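Local structure of oxalate-binding protein (Thermotoga maritima, 1O4T) at residues E80-L85 with L124-V129. The protein binds oxalate at a manganese centre inside a cupin barrel, works as a homodimer, and is a putative oxalate decarboxylase. Numbering follows the deposited sequence.
With MN (manganese (II) ion), chain C; OXL (oxalate ion), chain D.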
ATOM      1  N   GLU A  80       8.852   8.531  -0.128  1.00 31.10           N
ATOM      2  CA  GLU A  80       8.142   7.518   0.657  1.00 32.09           C
ATOM      3  C   GLU A  80       6.667   7.814   0.843  1.00 32.96           C
ATOM      4  O   GLU A  80       6.271   8.950   1.053  1.00 33.55           O
ATOM      5  CB  GLU A  80       8.799   7.353   2.027  1.00 31.99           C
ATOM      6  CG  GLU A  80       8.511   6.001   2.641  1.00 34.11           C
ATOM      7  CD  GLU A  80       9.367   5.679   3.834  1.00 34.21           C
ATOM      8  OE1 GLU A  80       9.178   4.605   4.429  1.00 36.71           O
ATOM      9  OE2 GLU A  80      10.212   6.494   4.181  1.00 38.11           O
ATOM     10  N   ILE A  81       5.869   6.758   0.772  1.00 33.23           N
ATOM     11  CA  ILE A  81       4.450   6.805   1.008  1.00 33.38           C
ATOM     12  C   ILE A  81       4.150   5.889   2.195  1.00 32.62           C
ATOM     13  O   ILE A  81       4.574   4.748   2.228  1.00 32.33           O
ATOM     14  CB  ILE A  81       3.679   6.278  -0.235  1.00 34.22           C
ATOM     15  CG1 ILE A  81       4.103   7.020  -1.506  1.00 35.55           C
ATOM     16  CG2 ILE A  81       2.148   6.349  -0.002  1.00 35.13           C
ATOM     17  CD1 ILE A  81       3.766   6.218  -2.758  1.00 37.03           C
ATOM     18  N   TYR A  82       3.419   6.383   3.182  1.00 32.28           N
ATOM     19  CA  TYR A  82       2.773   5.520   4.137  1.00 31.32           C
ATOM     20  C   TYR A  82       1.274   5.415   3.815  1.00 32.14           C
ATOM     21  O   TYR A  82       0.613   6.420   3.512  1.00 32.70           O
ATOM     22  CB  TYR A  82       2.877   6.102   5.533  1.00 32.42           C
ATOM     23  CG  TYR A  82       4.240   6.305   6.173  1.00 31.45           C
ATOM     24  CD1 TYR A  82       4.375   7.167   7.261  1.00 31.51           C
ATOM     25  CD2 TYR A  82       5.380   5.623   5.737  1.00 32.08           C
ATOM     26  CE1 TYR A  82       5.575   7.320   7.898  1.00 31.91           C
ATOM     27  CE2 TYR A  82       6.576   5.772   6.373  1.00 32.63           C
ATOM     28  CZ  TYR A  82       6.687   6.633   7.451  1.00 33.39           C
ATOM     29  OH  TYR A  82       7.932   6.794   8.067  1.00 33.58           O
ATOM     30  N   TYR A  83       0.727   4.199   3.875  1.00 32.07           N
ATOM     31  CA  TYR A  83      -0.721   3.996   3.950  1.00 31.29           C
ATOM     32  C   TYR A  83      -1.081   3.424   5.340  1.00 31.09           C
ATOM     33  O   TYR A  83      -0.663   2.320   5.739  1.00 29.59           O
ATOM     34  CB  TYR A  83      -1.222   3.100   2.815  1.00 32.17           C
ATOM     35  CG  TYR A  83      -2.731   2.993   2.826  1.00 32.12           C
ATOM     36  CD1 TYR A  83      -3.508   3.844   2.060  1.00 35.96           C
ATOM     37  CD2 TYR A  83      -3.368   2.070   3.615  1.00 32.67           C
ATOM     38  CE1 TYR A  83      -4.917   3.805   2.110  1.00 37.43           C
ATOM     39  CE2 TYR A  83      -4.778   1.990   3.667  1.00 35.47           C
ATOM     40  CZ  TYR A  83      -5.551   2.871   2.893  1.00 35.72           C
ATOM     41  OH  TYR A  83      -6.927   2.827   2.938  1.00 35.32           O
ATOM     42  N   ILE A  84      -1.844   4.195   6.101  1.00 31.59           N
ATOM     43  CA  ILE A  84      -2.180   3.806   7.465  1.00 31.00           C
ATOM     44  C   ILE A  84      -3.256   2.730   7.442  1.00 32.39           C
ATOM     45  O   ILE A  84      -4.368   2.955   6.934  1.00 32.31           O
ATOM     46  CB  ILE A  84      -2.660   5.027   8.293  1.00 31.92           C
ATOM     47  CG1 ILE A  84      -1.716   6.227   8.162  1.00 31.46           C
ATOM     48  CG2 ILE A  84      -2.868   4.639   9.787  1.00 32.97           C
ATOM     49  CD1 ILE A  84      -0.237   5.901   8.458  1.00 28.96           C
ATOM     50  N   LEU A  85      -2.931   1.576   8.035  1.00 31.60           N
ATOM     51  CA  LEU A  85      -3.814   0.409   8.033  1.00 31.49           C
ATOM     52  C   LEU A  85      -4.679   0.244   9.286  1.00 31.76           C
ATOM     53  O   LEU A  85      -5.822  -0.202   9.171  1.00 32.60           O
ATOM     54  CB  LEU A  85      -2.993  -0.884   7.862  1.00 31.86           C
ATOM     55  CG  LEU A  85      -2.108  -1.108   6.658  1.00 30.54           C
ATOM     56  CD1 LEU A  85      -1.222  -2.299   6.921  1.00 34.13           C
ATOM     57  CD2 LEU A  85      -2.949  -1.347   5.468  1.00 32.45           C
ATOM     58  N   LEU A 124      -0.464   0.915  15.985  1.00 30.24           N
ATOM     59  CA  LEU A 124      -0.562   1.662  14.746  1.00 30.63           C
ATOM     60  C   LEU A 124       0.163   0.828  13.666  1.00 30.90           C
ATOM     61  O   LEU A 124       1.342   0.573  13.799  1.00 31.86           O
ATOM     62  CB  LEU A 124       0.125   3.019  14.892  1.00 30.69           C
ATOM     63  CG  LEU A 124       0.409   3.897  13.675  1.00 31.90           C
ATOM     64  CD1 LEU A 124      -0.869   4.365  12.997  1.00 31.57           C
ATOM     65  CD2 LEU A 124       1.248   5.070  14.153  1.00 32.23           C
ATOM     66  N   GLU A 125      -0.529   0.392  12.629  1.00 31.14           N
ATOM     67  CA  GLU A 125       0.151  -0.293  11.547  1.00 31.64           C
ATOM     68  C   GLU A 125      -0.007   0.461  10.248  1.00 31.28           C
ATOM     69  O   GLU A 125      -1.023   1.097   9.998  1.00 31.21           O
ATOM     70  CB  GLU A 125      -0.394  -1.689  11.398  1.00 32.47           C
ATOM     71  CG  GLU A 125      -0.481  -2.451  12.706  1.00 34.44           C
ATOM     72  CD  GLU A 125      -0.457  -3.964  12.535  1.00 39.49           C
ATOM     73  OE1 GLU A 125      -0.041  -4.416  11.463  1.00 43.79           O
ATOM     74  OE2 GLU A 125      -0.806  -4.696  13.500  1.00 44.71           O
ATOM     75  N   PHE A 126       1.009   0.380   9.403  1.00 31.59           N
ATOM     76  CA  PHE A 126       0.946   1.009   8.119  1.00 32.04           C
ATOM     77  C   PHE A 126       1.886   0.348   7.127  1.00 33.17           C
ATOM     78  O   PHE A 126       2.877  -0.318   7.494  1.00 33.72           O
ATOM     79  CB  PHE A 126       1.266   2.501   8.227  1.00 31.31           C
ATOM     80  CG  PHE A 126       2.595   2.819   8.878  1.00 31.96           C
ATOM     81  CD1 PHE A 126       3.710   3.079   8.115  1.00 30.39           C
ATOM     82  CD2 PHE A 126       2.693   2.910  10.265  1.00 30.98           C
ATOM     83  CE1 PHE A 126       4.937   3.366   8.736  1.00 33.98           C
ATOM     84  CE2 PHE A 126       3.884   3.226  10.893  1.00 31.61           C
ATOM     85  CZ  PHE A 126       5.006   3.474  10.123  1.00 31.39           C
ATOM     86  N   LEU A 127       1.568   0.568   5.872  1.00 32.22           N
ATOM     87  CA  LEU A 127       2.415   0.193   4.769  1.00 34.77           C
ATOM     88  C   LEU A 127       3.393   1.286   4.430  1.00 33.39           C
ATOM     89  O   LEU A 127       3.013   2.435   4.378  1.00 36.04           O
ATOM     90  CB  LEU A 127       1.501  -0.039   3.573  1.00 35.66           C
ATOM     91  CG  LEU A 127       1.644  -1.321   2.828  1.00 41.95           C
ATOM     92  CD1 LEU A 127       1.446  -2.521   3.754  1.00 43.45           C
ATOM     93  CD2 LEU A 127       0.609  -1.252   1.657  1.00 44.47           C
ATOM     94  N   ALA A 128       4.643   0.934   4.156  1.00 34.28           N
ATOM     95  CA  ALA A 128       5.687   1.902   3.768  1.00 33.61           C
ATOM     96  C   ALA A 128       6.311   1.476   2.458  1.00 34.00           C
ATOM     97  O   ALA A 128       6.758   0.335   2.332  1.00 34.58           O
ATOM     98  CB  ALA A 128       6.722   2.006   4.838  1.00 33.40           C
ATOM     99  N   VAL A 129       6.374   2.392   1.497  1.00 33.06           N
ATOM    100  CA  VAL A 129       6.916   2.105   0.195  1.00 32.71           C
ATOM    101  C   VAL A 129       7.909   3.223  -0.185  1.00 31.98           C
ATOM    102  O   VAL A 129       7.551   4.375  -0.209  1.00 31.48           O
ATOM    103  CB  VAL A 129       5.815   2.069  -0.890  1.00 32.89           C
ATOM    104  CG1 VAL A 129       6.356   1.428  -2.153  1.00 33.75           C
ATOM    105  CG2 VAL A 129       4.635   1.287  -0.396  1.00 37.09           C
TER
HETATM  106 MN    MN C 300      11.235   7.147   5.893  1.00 33.94          MN
HETATM  107  C1  OXL D 400      10.647   4.687   7.070  1.00 52.91           C
HETATM  108  C2  OXL D 400      11.943   4.413   6.443  1.00 53.27           C
HETATM  109  O1  OXL D 400       9.999   3.610   7.561  1.00 54.56           O
HETATM  110  O2  OXL D 400      12.447   3.179   6.628  1.00 56.29           O
HETATM  111  O3  OXL D 400      10.160   5.837   7.116  1.00 47.15           O
HETATM  112  O4  OXL D 400      12.528   5.245   5.743  1.00 46.13           O
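The Tyr82 ring overlaps that of Phe126, whose CE1 sits over the centre of one tyrosine face, 3.6 Å above its plane. The side chains run side by side in the same direction, and the ring planes, at 45° to each other, make an oblique pair. Phe126 gets there with CG between its backbone N and carbonyl carbon (chi1 55°), while its CB packs on Ile84 CD1 at 3.7 Å. Beside them, Ala128 CB touches Tyr82 CD2 and lies 3.6 Å from Glu80 OE1, and Ile84 CG2 meets Leu124 CD1.

All this rests on two antiparallel strands of the cupin's double-stranded beta-helix. Ile81 with Val129 and Tyr83 with Leu127 are hydrogen-bonded pairs, with Leu127 N to Tyr83 O at 2.8 Å. Leu85 N adds a bond to Glu125 O. Ile81, Tyr83 and Leu127 lie on the face of the sheet away from Tyr82 and Phe126, and pack against the second subunit.

On the face of Tyr82 and Phe126, Tyr82 OH donates to oxalate O3 (2.6 Å), which lies in the plane of the ring at its edge. Glu80, its chain extended, binds manganese through OE2 at 2.1 Å; His73, His75 and His114 supply the remaining protein ligands, and His114 also stacks on Tyr82. A phenylalanine at Tyr82 would probably keep the ring packing but leave oxalate O3 without this hydrogen bond. Because O3 both coordinates manganese and accepts the phenol's hydrogen bond, its negative charge is probably stabilised by both. Glu80 and Tyr82 make the strand pair part of the oxalate site, and Phe126 packing probably helps fix the direction of the tyrosine hydroxyl.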